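Local coordinates for nicotinate-nucleotide--dimethylbenzimidazole phosphoribosyltransferase (Thermus thermophilus HB8, PDB 1WX1), which probably catalyses the transfer of phosphoribose from nicotinate mononucleotide to 5,6-dimethylbenzimidazole, giving alpha-ribazole 5'-phosphate, a step in cobalamin biosynthesis, at residues 46-52 with 93-99; 139-144 with 231-235; 244-250 with 271-276. All coordinates share one frame. Residue numbers count along the deposited sequence, not the author numbering.

Contact 1: residues 46-52 with 93-99; sequences RGAVVVA and DCAVYVL
Two extended strands, 47-52 and 94-99, run side by side as parallel neighbours in the six-stranded sheet of a Rossmann-like alpha/beta fold; D93, just before the second, has positive phi (46°). The strand axes approach to 4.1 Å, with a crossing angle of -20°. The register is constant, G47 CA lying 4.3 Å from C94 CA and A52 CA 4.7 Å from L99 CA. In the manner of a parallel ladder, G47, V49 and V51 each bond through N and O to the two residues flanking their partner: G47 N to D93 O (3.0 Å), A95 N to G47 O (2.8 Å), V49 N to A95 O (2.9 Å), Y97 N to V49 O (3.0 Å), V51 N to Y97 O (2.8 Å) and L99 N to V51 O (2.9 Å). One face carries A95 together with A48, V50 and Y97, which meet helix 133-152, and A52 and L99, which join V50 against helix 228-242. Y97 (chi1 m) lays its ring edge beside A48, CE1 3.9 Å from A48 CB, while its hydroxyl bonds E153. On the other face, which includes V96, V51 and V98 pack on helix 70-79, V49 and C94 on helix 306-321; V49, with chi1 p, sets CG1 4.0 Å from V96 CG2. Where the ladder begins, R46 (chi1 t, chi2 p) lays one guanidinium face over the C94-A95 backbone and closes a salt bridge, R46 NH1 to D93 OD1, at 2.8 Å.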
ATOM      1  N   ARG A  46     -13.594  -6.484  -8.958  1.00 18.12           N
ATOM      2  CA  ARG A  46     -14.056  -6.963  -7.664  1.00 18.18           C
ATOM      3  C   ARG A  46     -13.131  -8.033  -7.101  1.00 16.37           C
ATOM      4  O   ARG A  46     -12.708  -8.939  -7.815  1.00 17.47           O
ATOM      5  CB  ARG A  46     -15.456  -7.557  -7.819  1.00 21.80           C
ATOM      6  CG  ARG A  46     -16.056  -8.116  -6.541  1.00 22.52           C
ATOM      7  CD  ARG A  46     -16.472  -7.001  -5.611  1.00 20.77           C
ATOM      8  NE  ARG A  46     -17.383  -7.473  -4.571  1.00 22.70           N
ATOM      9  CZ  ARG A  46     -17.773  -6.730  -3.540  1.00 21.11           C
ATOM     10  NH1 ARG A  46     -17.327  -5.488  -3.419  1.00 18.54           N
ATOM     11  NH2 ARG A  46     -18.597  -7.228  -2.630  1.00 19.25           N
ATOM     12  N   GLY A  47     -12.825  -7.935  -5.816  1.00 15.88           N
ATOM     13  CA  GLY A  47     -11.979  -8.937  -5.201  1.00 15.81           C
ATOM     14  C   GLY A  47     -12.804  -9.664  -4.158  1.00 15.11           C
ATOM     15  O   GLY A  47     -13.948  -9.281  -3.896  1.00 14.01           O
ATOM     16  N   ALA A  48     -12.253 -10.726  -3.587  1.00 10.97           N
ATOM     17  CA  ALA A  48     -12.947 -11.455  -2.534  1.00 13.82           C
ATOM     18  C   ALA A  48     -11.946 -12.055  -1.556  1.00 13.72           C
ATOM     19  O   ALA A  48     -10.819 -12.386  -1.926  1.00 15.05           O
ATOM     20  CB  ALA A  48     -13.831 -12.573  -3.128  1.00 13.25           C
ATOM     21  N   VAL A  49     -12.352 -12.148  -0.296  1.00 13.72           N
ATOM     22  CA  VAL A  49     -11.524 -12.764   0.727  1.00 14.12           C
ATOM     23  C   VAL A  49     -12.417 -13.771   1.443  1.00 14.21           C
ATOM     24  O   VAL A  49     -13.570 -13.472   1.773  1.00 13.60           O
ATOM     25  CB  VAL A  49     -10.962 -11.729   1.760  1.00 13.89           C
ATOM     26  CG1 VAL A  49     -12.099 -11.012   2.491  1.00 14.72           C
ATOM     27  CG2 VAL A  49     -10.071 -12.446   2.780  1.00 12.52           C
ATOM     28  N   VAL A  50     -11.904 -14.984   1.622  1.00 13.99           N
ATOM     29  CA  VAL A  50     -12.641 -16.013   2.332  1.00 13.31           C
ATOM     30  C   VAL A  50     -11.894 -16.198   3.642  1.00 13.20           C
ATOM     31  O   VAL A  50     -10.724 -16.589   3.653  1.00 12.89           O
ATOM     32  CB  VAL A  50     -12.669 -17.349   1.564  1.00 13.62           C
ATOM     33  CG1 VAL A  50     -13.385 -18.413   2.403  1.00 15.08           C
ATOM     34  CG2 VAL A  50     -13.387 -17.163   0.228  1.00 15.79           C
ATOM     35  N   VAL A  51     -12.567 -15.882   4.738  1.00 12.09           N
ATOM     36  CA  VAL A  51     -11.974 -16.000   6.061  1.00 14.47           C
ATOM     37  C   VAL A  51     -12.384 -17.335   6.663  1.00 13.30           C
ATOM     38  O   VAL A  51     -13.557 -17.546   6.964  1.00 14.17           O
ATOM     39  CB  VAL A  51     -12.456 -14.858   6.983  1.00 15.51           C
ATOM     40  CG1 VAL A  51     -11.736 -14.929   8.331  1.00 15.89           C
ATOM     41  CG2 VAL A  51     -12.222 -13.511   6.306  1.00 15.60           C
ATOM     42  N   ALA A  52     -11.418 -18.235   6.821  1.00 13.17           N
ATOM     43  CA  ALA A  52     -11.673 -19.558   7.384  1.00 13.11           C
ATOM     44  C   ALA A  52     -11.475 -19.511   8.897  1.00 14.53           C
ATOM     45  O   ALA A  52     -10.483 -18.967   9.381  1.00 14.12           O
ATOM     46  CB  ALA A  52     -10.732 -20.580   6.753  1.00 14.20           C
ATOM     47  N   ASP A  93     -13.043  -2.663  -2.247  1.00 21.05           N
ATOM     48  CA  ASP A  93     -13.992  -3.320  -3.157  1.00 20.36           C
ATOM     49  C   ASP A  93     -13.736  -4.820  -3.166  1.00 19.34           C
ATOM     50  O   ASP A  93     -13.429  -5.427  -4.198  1.00 18.88           O
ATOM     51  CB  ASP A  93     -13.868  -2.749  -4.576  1.00 21.76           C
ATOM     52  CG  ASP A  93     -14.883  -3.354  -5.539  1.00 25.10           C
ATOM     53  OD1 ASP A  93     -16.029  -3.624  -5.119  1.00 26.68           O
ATOM     54  OD2 ASP A  93     -14.543  -3.553  -6.722  1.00 24.60           O
ATOM     55  N   CYS A  94     -13.879  -5.414  -1.992  1.00 16.88           N
ATOM     56  CA  CYS A  94     -13.637  -6.827  -1.811  1.00 17.12           C
ATOM     57  C   CYS A  94     -14.782  -7.456  -1.028  1.00 16.41           C
ATOM     58  O   CYS A  94     -15.139  -6.974   0.046  1.00 14.55           O
ATOM     59  CB  CYS A  94     -12.319  -7.000  -1.050  1.00 17.92           C
ATOM     60  SG  CYS A  94     -11.841  -8.691  -0.679  1.00 19.73           S
ATOM     61  N   ALA A  95     -15.357  -8.523  -1.573  1.00 16.96           N
ATOM     62  CA  ALA A  95     -16.444  -9.232  -0.913  1.00 15.97           C
ATOM     63  C   ALA A  95     -15.859 -10.038   0.244  1.00 16.94           C
ATOM     64  O   ALA A  95     -14.733 -10.525   0.162  1.00 16.22           O
ATOM     65  CB  ALA A  95     -17.139 -10.171  -1.907  1.00 17.14           C
ATOM     66  N   VAL A  96     -16.620 -10.174   1.325  1.00 16.36           N
ATOM     67  CA  VAL A  96     -16.152 -10.934   2.473  1.00 16.51           C
ATOM     68  C   VAL A  96     -17.015 -12.168   2.683  1.00 18.01           C
ATOM     69  O   VAL A  96     -18.235 -12.072   2.785  1.00 18.12           O
ATOM     70  CB  VAL A  96     -16.182 -10.093   3.777  1.00 16.45           C
ATOM     71  CG1 VAL A  96     -15.771 -10.961   4.966  1.00 18.53           C
ATOM     72  CG2 VAL A  96     -15.240  -8.898   3.657  1.00 17.10           C
ATOM     73  N   TYR A  97     -16.378 -13.332   2.719  1.00 16.55           N
ATOM     74  CA  TYR A  97     -17.086 -14.584   2.962  1.00 15.99           C
ATOM     75  C   TYR A  97     -16.447 -15.218   4.180  1.00 16.59           C
ATOM     76  O   TYR A  97     -15.232 -15.123   4.363  1.00 17.62           O
ATOM     77  CB  TYR A  97     -16.953 -15.551   1.781  1.00 17.62           C
ATOM     78  CG  TYR A  97     -17.513 -15.037   0.478  1.00 19.77           C
ATOM     79  CD1 TYR A  97     -16.732 -14.264  -0.382  1.00 18.59           C
ATOM     80  CD2 TYR A  97     -18.826 -15.319   0.105  1.00 20.96           C
ATOM     81  CE1 TYR A  97     -17.245 -13.785  -1.584  1.00 21.61           C
ATOM     82  CE2 TYR A  97     -19.351 -14.845  -1.095  1.00 23.32           C
ATOM     83  CZ  TYR A  97     -18.554 -14.081  -1.934  1.00 23.44           C
ATOM     84  OH  TYR A  97     -19.069 -13.610  -3.114  1.00 24.51           O
ATOM     85  N   VAL A  98     -17.257 -15.861   5.015  1.00 15.52           N
ATOM     86  CA  VAL A  98     -16.744 -16.522   6.209  1.00 14.15           C
ATOM     87  C   VAL A  98     -17.031 -18.016   6.094  1.00 14.46           C
ATOM     88  O   VAL A  98     -18.106 -18.419   5.659  1.00 14.38           O
ATOM     89  CB  VAL A  98     -17.414 -15.975   7.493  1.00 14.47           C
ATOM     90  CG1 VAL A  98     -16.812 -16.650   8.724  1.00 15.35           C
ATOM     91  CG2 VAL A  98     -17.211 -14.465   7.582  1.00 16.04           C
ATOM     92  N   LEU A  99     -16.054 -18.830   6.475  1.00 13.27           N
ATOM     93  CA  LEU A  99     -16.198 -20.274   6.411  1.00 13.57           C
ATOM     94  C   LEU A  99     -15.904 -20.886   7.774  1.00 13.88           C
ATOM     95  O   LEU A  99     -14.811 -20.719   8.314  1.00 14.01           O
ATOM     96  CB  LEU A  99     -15.230 -20.853   5.373  1.00 13.45           C
ATOM     97  CG  LEU A  99     -15.008 -22.371   5.380  1.00 14.95           C
ATOM     98  CD1 LEU A  99     -16.278 -23.080   4.931  1.00 13.90           C
ATOM     99  CD2 LEU A  99     -13.847 -22.730   4.447  1.00 13.16           C
TER

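Contact 2: residues 139-144 with 231-235; sequences ALLAGR and VAIAG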
ATOM      1  N   ALA A 139     -12.045 -30.462   5.545  1.00 11.65           N
ATOM      2  CA  ALA A 139     -11.726 -29.043   5.721  1.00 14.44           C
ATOM      3  C   ALA A 139     -11.191 -28.462   4.408  1.00 15.60           C
ATOM      4  O   ALA A 139     -11.545 -27.344   4.020  1.00 14.36           O
ATOM      5  CB  ALA A 139     -10.690 -28.864   6.835  1.00 12.37           C
ATOM      6  N   LEU A 140     -10.331 -29.224   3.736  1.00 14.46           N
ATOM      7  CA  LEU A 140      -9.754 -28.797   2.465  1.00 14.45           C
ATOM      8  C   LEU A 140     -10.857 -28.548   1.439  1.00 14.18           C
ATOM      9  O   LEU A 140     -10.856 -27.527   0.752  1.00 14.03           O
ATOM     10  CB  LEU A 140      -8.807 -29.868   1.929  1.00 16.89           C
ATOM     11  CG  LEU A 140      -8.078 -29.545   0.624  1.00 19.45           C
ATOM     12  CD1 LEU A 140      -6.845 -28.723   0.929  1.00 20.35           C
ATOM     13  CD2 LEU A 140      -7.671 -30.841  -0.068  1.00 25.12           C
ATOM     14  N   LEU A 141     -11.793 -29.491   1.346  1.00 12.60           N
ATOM     15  CA  LEU A 141     -12.909 -29.395   0.411  1.00 13.43           C
ATOM     16  C   LEU A 141     -13.844 -28.239   0.740  1.00 12.74           C
ATOM     17  O   LEU A 141     -14.406 -27.626  -0.164  1.00 11.81           O
ATOM     18  CB  LEU A 141     -13.706 -30.705   0.393  1.00 12.90           C
ATOM     19  CG  LEU A 141     -12.910 -31.925  -0.093  1.00 15.14           C
ATOM     20  CD1 LEU A 141     -13.752 -33.181   0.057  1.00 14.30           C
ATOM     21  CD2 LEU A 141     -12.487 -31.719  -1.546  1.00 17.69           C
ATOM     22  N   ALA A 142     -14.027 -27.957   2.028  1.00 12.10           N
ATOM     23  CA  ALA A 142     -14.882 -26.848   2.449  1.00 13.04           C
ATOM     24  C   ALA A 142     -14.238 -25.555   1.957  1.00 12.57           C
ATOM     25  O   ALA A 142     -14.929 -24.608   1.582  1.00 11.58           O
ATOM     26  CB  ALA A 142     -15.019 -26.830   3.984  1.00 14.35           C
ATOM     27  N   GLY A 143     -12.907 -25.526   1.966  1.00 14.02           N
ATOM     28  CA  GLY A 143     -12.182 -24.358   1.490  1.00 13.55           C
ATOM     29  C   GLY A 143     -12.401 -24.169  -0.007  1.00 14.08           C
ATOM     30  O   GLY A 143     -12.628 -23.052  -0.474  1.00 13.54           O
ATOM     31  N   ARG A 144     -12.322 -25.258  -0.769  1.00 14.21           N
ATOM     32  CA  ARG A 144     -12.556 -25.180  -2.212  1.00 15.25           C
ATOM     33  C   ARG A 144     -13.972 -24.662  -2.480  1.00 14.94           C
ATOM     34  O   ARG A 144     -14.176 -23.808  -3.340  1.00 13.69           O
ATOM     35  CB  ARG A 144     -12.422 -26.560  -2.865  1.00 15.97           C
ATOM     36  CG  ARG A 144     -10.998 -27.049  -3.095  1.00 19.35           C
ATOM     37  CD  ARG A 144     -11.040 -28.445  -3.707  1.00 21.29           C
ATOM     38  NE  ARG A 144      -9.747 -28.908  -4.195  1.00 26.37           N
ATOM     39  CZ  ARG A 144      -9.168 -28.487  -5.317  1.00 26.45           C
ATOM     40  NH1 ARG A 144      -9.764 -27.581  -6.083  1.00 24.40           N
ATOM     41  NH2 ARG A 144      -7.996 -28.988  -5.682  1.00 23.48           N
ATOM     42  N   VAL A 231      -5.964 -25.845   6.799  1.00 12.52           N
ATOM     43  CA  VAL A 231      -6.163 -26.800   5.717  1.00 14.04           C
ATOM     44  C   VAL A 231      -7.228 -26.238   4.765  1.00 14.73           C
ATOM     45  O   VAL A 231      -7.120 -26.381   3.548  1.00 13.43           O
ATOM     46  CB  VAL A 231      -6.620 -28.164   6.268  1.00 15.61           C
ATOM     47  CG1 VAL A 231      -6.929 -29.122   5.123  1.00 14.46           C
ATOM     48  CG2 VAL A 231      -5.531 -28.738   7.165  1.00 16.35           C
ATOM     49  N   ALA A 232      -8.255 -25.603   5.326  1.00 12.86           N
ATOM     50  CA  ALA A 232      -9.307 -25.008   4.507  1.00 11.98           C
ATOM     51  C   ALA A 232      -8.697 -23.901   3.649  1.00 12.29           C
ATOM     52  O   ALA A 232      -9.081 -23.711   2.493  1.00 13.27           O
ATOM     53  CB  ALA A 232     -10.410 -24.433   5.395  1.00 11.60           C
ATOM     54  N   ILE A 233      -7.740 -23.174   4.220  1.00 11.06           N
ATOM     55  CA  ILE A 233      -7.083 -22.099   3.494  1.00 11.87           C
ATOM     56  C   ILE A 233      -6.329 -22.662   2.291  1.00 13.86           C
ATOM     57  O   ILE A 233      -6.308 -22.051   1.222  1.00 13.31           O
ATOM     58  CB  ILE A 233      -6.172 -21.290   4.440  1.00 12.50           C
ATOM     59  CG1 ILE A 233      -7.064 -20.387   5.309  1.00 11.84           C
ATOM     60  CG2 ILE A 233      -5.156 -20.459   3.647  1.00 10.76           C
ATOM     61  CD1 ILE A 233      -6.374 -19.775   6.511  1.00 12.54           C
ATOM     62  N   ALA A 234      -5.730 -23.836   2.456  1.00 13.35           N
ATOM     63  CA  ALA A 234      -5.032 -24.475   1.344  1.00 14.32           C
ATOM     64  C   ALA A 234      -6.064 -24.760   0.241  1.00 14.54           C
ATOM     65  O   ALA A 234      -5.778 -24.609  -0.950  1.00 14.52           O
ATOM     66  CB  ALA A 234      -4.391 -25.771   1.805  1.00 12.32           C
ATOM     67  N   GLY A 235      -7.266 -25.164   0.650  1.00 13.04           N
ATOM     68  CA  GLY A 235      -8.322 -25.450  -0.308  1.00 13.65           C
ATOM     69  C   GLY A 235      -8.766 -24.206  -1.052  1.00 13.65           C
ATOM     70  O   GLY A 235      -9.049 -24.250  -2.254  1.00 14.55           O
TER
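Close helix packing requires small residues where backbones meet, and this pair of helices, both on one face of the parallel alpha/beta sheet, illustrates the rule. The axes of 139-144 and 231-235 pass within 6.4 Å at -41°, with G143 and A232 bringing their CA atoms to 4.2 Å. Two glycines make this possible. A CB on G143 would run into A232 O, and one on G235 would collide with L140 O, so each bare CA enters a hollow that a side chain could not share. The backbones then touch through CA-H...O contacts: A232 CA to A139 O and G143 CA to A232 O, both 3.3 Å. Larger side chains fill the space beside this seam. L140, with chi1 t and chi2 p, sets CB 3.8 Å from V231 CG1 and CD1 3.9 Å from A234 CB, while A139 CB lies 4.1 Å from V231 CG1. Helix 252-264 continues the packing beyond L140 and A234. R144 brings its CG to 3.5 Å from G235 O, and its guanidinium forms salt bridges with E239 and E242, farther along helix 228-242. At the glycine crossing, the third CA-H...O contact joins G235 CA to L140 O at 3.4 Å.

Contact 3: residues 244-250 with 271-276; sequences GLPLVLD and HLFAGH
In a beta-alpha-beta crossover the chain leaves one strand, climbs a helix and returns parallel to its start; here strand 247-249, helix 252-264 and strand 272-274 form the unit. The strand axes approach to 4.6 Å at -33°, pairing L247 with L272, V248 with F273 and L249 with A274 at CA-CA 4.8 Å. G244, at positive phi, ends the preceding helix in a Schellman motif. H271 (chi1 m) donates a hydrogen bond from ND1 to L245 O at 3.2 Å. Backbone bonds continue from L247 N to H271 O, F273 N to L247 O and L249 N to F273 O, each 2.8 Å, and G275 N to L249 O at 3.1 Å. V248 O bonds Y237 OH, and L272 O bonds R32 NH2. Water 1 lies 2.9 Å from D250 O, within hydrogen-bonding geometry, and accepts from H276 N (3.2 Å). Water 2 lies 3.1 Å from H276 NE2 and donates weakly to D250 OD2 (2.9 Å); the D250 carboxylate (chi1 t) also accepts from G305 N and A308 N, beside E304, the predicted proton acceptor. Helix 281-290 contacts L249, L272 and A274, helix 24-37 P246 and F273, helix 306-321 V248. Strand 157-163 pairs with the other edge of 247-249 through L158, leaving 272-274 outermost within the chain.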
ATOM      1  N   GLY A 244      -7.572 -19.938 -12.225  1.00 21.64           N
ATOM      2  CA  GLY A 244      -6.683 -19.020 -12.923  1.00 22.65           C
ATOM      3  C   GLY A 244      -6.634 -17.595 -12.391  1.00 23.54           C
ATOM      4  O   GLY A 244      -6.256 -16.672 -13.111  1.00 23.96           O
ATOM      5  N   LEU A 245      -6.990 -17.411 -11.126  1.00 21.91           N
ATOM      6  CA  LEU A 245      -7.002 -16.078 -10.529  1.00 20.85           C
ATOM      7  C   LEU A 245      -5.741 -15.685  -9.780  1.00 19.48           C
ATOM      8  O   LEU A 245      -4.979 -16.541  -9.329  1.00 19.94           O
ATOM      9  CB  LEU A 245      -8.160 -15.952  -9.537  1.00 22.85           C
ATOM     10  CG  LEU A 245      -9.608 -16.054 -10.000  1.00 23.75           C
ATOM     11  CD1 LEU A 245     -10.512 -15.735  -8.818  1.00 25.12           C
ATOM     12  CD2 LEU A 245      -9.862 -15.077 -11.133  1.00 27.29           C
ATOM     13  N   PRO A 246      -5.500 -14.370  -9.651  1.00 18.38           N
ATOM     14  CA  PRO A 246      -4.318 -13.917  -8.915  1.00 17.34           C
ATOM     15  C   PRO A 246      -4.708 -14.233  -7.470  1.00 16.57           C
ATOM     16  O   PRO A 246      -5.859 -14.009  -7.083  1.00 16.74           O
ATOM     17  CB  PRO A 246      -4.299 -12.408  -9.154  1.00 17.32           C
ATOM     18  CG  PRO A 246      -5.120 -12.219 -10.401  1.00 20.16           C
ATOM     19  CD  PRO A 246      -6.213 -13.235 -10.260  1.00 18.84           C
ATOM     20  N   LEU A 247      -3.774 -14.748  -6.681  1.00 15.12           N
ATOM     21  CA  LEU A 247      -4.055 -15.094  -5.290  1.00 15.34           C
ATOM     22  C   LEU A 247      -3.220 -14.216  -4.368  1.00 15.66           C
ATOM     23  O   LEU A 247      -2.021 -14.059  -4.582  1.00 16.14           O
ATOM     24  CB  LEU A 247      -3.721 -16.570  -5.051  1.00 14.07           C
ATOM     25  CG  LEU A 247      -4.318 -17.518  -6.097  1.00 15.69           C
ATOM     26  CD1 LEU A 247      -3.806 -18.931  -5.860  1.00 17.10           C
ATOM     27  CD2 LEU A 247      -5.839 -17.471  -6.035  1.00 16.49           C
ATOM     28  N   VAL A 248      -3.848 -13.660  -3.335  1.00 12.84           N
ATOM     29  CA  VAL A 248      -3.143 -12.777  -2.413  1.00 13.90           C
ATOM     30  C   VAL A 248      -2.974 -13.379  -1.020  1.00 15.84           C
ATOM     31  O   VAL A 248      -3.937 -13.843  -0.400  1.00 15.26           O
ATOM     32  CB  VAL A 248      -3.881 -11.426  -2.280  1.00 14.66           C
ATOM     33  CG1 VAL A 248      -3.011 -10.431  -1.523  1.00 12.45           C
ATOM     34  CG2 VAL A 248      -4.243 -10.893  -3.662  1.00 15.30           C
ATOM     35  N   LEU A 249      -1.738 -13.363  -0.537  1.00 14.91           N
ATOM     36  CA  LEU A 249      -1.408 -13.898   0.781  1.00 16.08           C
ATOM     37  C   LEU A 249      -1.612 -12.862   1.868  1.00 15.88           C
ATOM     38  O   LEU A 249      -1.399 -11.667   1.647  1.00 16.52           O
ATOM     39  CB  LEU A 249       0.062 -14.338   0.833  1.00 13.83           C
ATOM     40  CG  LEU A 249       0.515 -15.481  -0.072  1.00 15.44           C
ATOM     41  CD1 LEU A 249       2.022 -15.674   0.088  1.00 16.55           C
ATOM     42  CD2 LEU A 249      -0.239 -16.756   0.293  1.00 15.99           C
ATOM     43  N   ASP A 250      -2.032 -13.328   3.040  1.00 14.71           N
ATOM     44  CA  ASP A 250      -2.203 -12.455   4.184  1.00 16.43           C
ATOM     45  C   ASP A 250      -1.022 -12.710   5.125  1.00 17.06           C
ATOM     46  O   ASP A 250       0.134 -12.703   4.688  1.00 17.71           O
ATOM     47  CB  ASP A 250      -3.531 -12.728   4.905  1.00 14.82           C
ATOM     48  CG  ASP A 250      -3.798 -11.728   6.021  1.00 20.46           C
ATOM     49  OD1 ASP A 250      -3.518 -10.533   5.804  1.00 22.05           O
ATOM     50  OD2 ASP A 250      -4.286 -12.128   7.105  1.00 18.66           O
ATOM     51  N   HIS A 271       0.982 -18.073  -8.987  1.00 19.01           N
ATOM     52  CA  HIS A 271      -0.244 -17.284  -8.871  1.00 20.78           C
ATOM     53  C   HIS A 271      -0.312 -16.476  -7.580  1.00 20.45           C
ATOM     54  O   HIS A 271      -1.250 -15.698  -7.382  1.00 18.38           O
ATOM     55  CB  HIS A 271      -1.471 -18.196  -8.925  1.00 22.80           C
ATOM     56  CG  HIS A 271      -1.788 -18.709 -10.293  1.00 26.21           C
ATOM     57  ND1 HIS A 271      -2.983 -18.441 -10.928  1.00 27.79           N
ATOM     58  CD2 HIS A 271      -1.078 -19.488 -11.145  1.00 26.86           C
ATOM     59  CE1 HIS A 271      -2.995 -19.032 -12.109  1.00 29.85           C
ATOM     60  NE2 HIS A 271      -1.850 -19.675 -12.264  1.00 28.34           N
ATOM     61  N   LEU A 272       0.675 -16.665  -6.707  1.00 18.71           N
ATOM     62  CA  LEU A 272       0.705 -15.982  -5.416  1.00 17.82           C
ATOM     63  C   LEU A 272       1.364 -14.610  -5.387  1.00 18.98           C
ATOM     64  O   LEU A 272       2.401 -14.381  -6.013  1.00 17.40           O
ATOM     65  CB  LEU A 272       1.404 -16.853  -4.364  1.00 17.93           C
ATOM     66  CG  LEU A 272       0.805 -18.206  -3.972  1.00 20.54           C
ATOM     67  CD1 LEU A 272       1.690 -18.859  -2.903  1.00 17.55           C
ATOM     68  CD2 LEU A 272      -0.612 -18.011  -3.455  1.00 20.34           C
ATOM     69  N   PHE A 273       0.748 -13.710  -4.628  1.00 16.42           N
ATOM     70  CA  PHE A 273       1.245 -12.360  -4.425  1.00 17.20           C
ATOM     71  C   PHE A 273       1.235 -12.137  -2.917  1.00 17.65           C
ATOM     72  O   PHE A 273       0.209 -12.351  -2.260  1.00 17.83           O
ATOM     73  CB  PHE A 273       0.328 -11.345  -5.110  1.00 16.04           C
ATOM     74  CG  PHE A 273       0.376 -11.412  -6.610  1.00 18.59           C
ATOM     75  CD1 PHE A 273       1.269 -10.617  -7.326  1.00 17.79           C
ATOM     76  CD2 PHE A 273      -0.432 -12.308  -7.303  1.00 16.88           C
ATOM     77  CE1 PHE A 273       1.355 -10.714  -8.718  1.00 19.10           C
ATOM     78  CE2 PHE A 273      -0.355 -12.417  -8.693  1.00 18.28           C
ATOM     79  CZ  PHE A 273       0.544 -11.618  -9.401  1.00 19.33           C
ATOM     80  N   ALA A 274       2.367 -11.723  -2.360  1.00 15.60           N
ATOM     81  CA  ALA A 274       2.437 -11.489  -0.925  1.00 16.74           C
ATOM     82  C   ALA A 274       1.877 -10.110  -0.605  1.00 17.38           C
ATOM     83  O   ALA A 274       2.491  -9.086  -0.926  1.00 18.48           O
ATOM     84  CB  ALA A 274       3.880 -11.608  -0.434  1.00 16.67           C
ATOM     85  N   GLY A 275       0.703 -10.089   0.023  1.00 16.36           N
ATOM     86  CA  GLY A 275       0.068  -8.830   0.372  1.00 15.48           C
ATOM     87  C   GLY A 275       0.901  -7.953   1.289  1.00 16.94           C
ATOM     88  O   GLY A 275       1.076  -6.762   1.031  1.00 17.46           O
ATOM     89  N   HIS A 276       1.419  -8.529   2.367  1.00 16.71           N
ATOM     90  CA  HIS A 276       2.230  -7.757   3.301  1.00 17.48           C
ATOM     91  C   HIS A 276       3.179  -8.641   4.089  1.00 16.82           C
ATOM     92  O   HIS A 276       3.228  -9.857   3.899  1.00 16.81           O
ATOM     93  CB  HIS A 276       1.337  -7.000   4.290  1.00 17.18           C
ATOM     94  CG  HIS A 276       0.696  -7.879   5.319  1.00 19.55           C
ATOM     95  ND1 HIS A 276       0.633  -7.538   6.650  1.00 20.15           N
ATOM     96  CD2 HIS A 276       0.085  -9.085   5.207  1.00 20.43           C
ATOM     97  CE1 HIS A 276       0.013  -8.497   7.321  1.00 22.95           C
ATOM     98  NE2 HIS A 276      -0.330  -9.445   6.467  1.00 21.55           N
TER
HETATM   99  O   HOH W   1       1.702 -11.725   2.445  1.00 17.46           O
HETATM  100  O   HOH W   2      -2.112 -10.945   8.563  1.00 42.26           O

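The three contacts show how one parallel alpha/beta sheet joins strand pairing to helix packing. Contacts 1 and 3 are different pairs in the same sheet, separated by strand 157-163, with centres about 13 Å apart and nearest atoms about 7 Å apart. Contact 2 packs directly on contact 1: L99 CD2 lies 3.8 Å from G143 CA and 4.0 Å from A232 CB, while A52 CB is 3.9 Å from I233 CG1. Helix 228-242 then leads into strand 247-249, linking contact 2 to contact 3. Both sheet contacts approach E304, whose side chain is about 5 Å from that of V51 and about 6 Å from that of D250; contact 2 lies away from it.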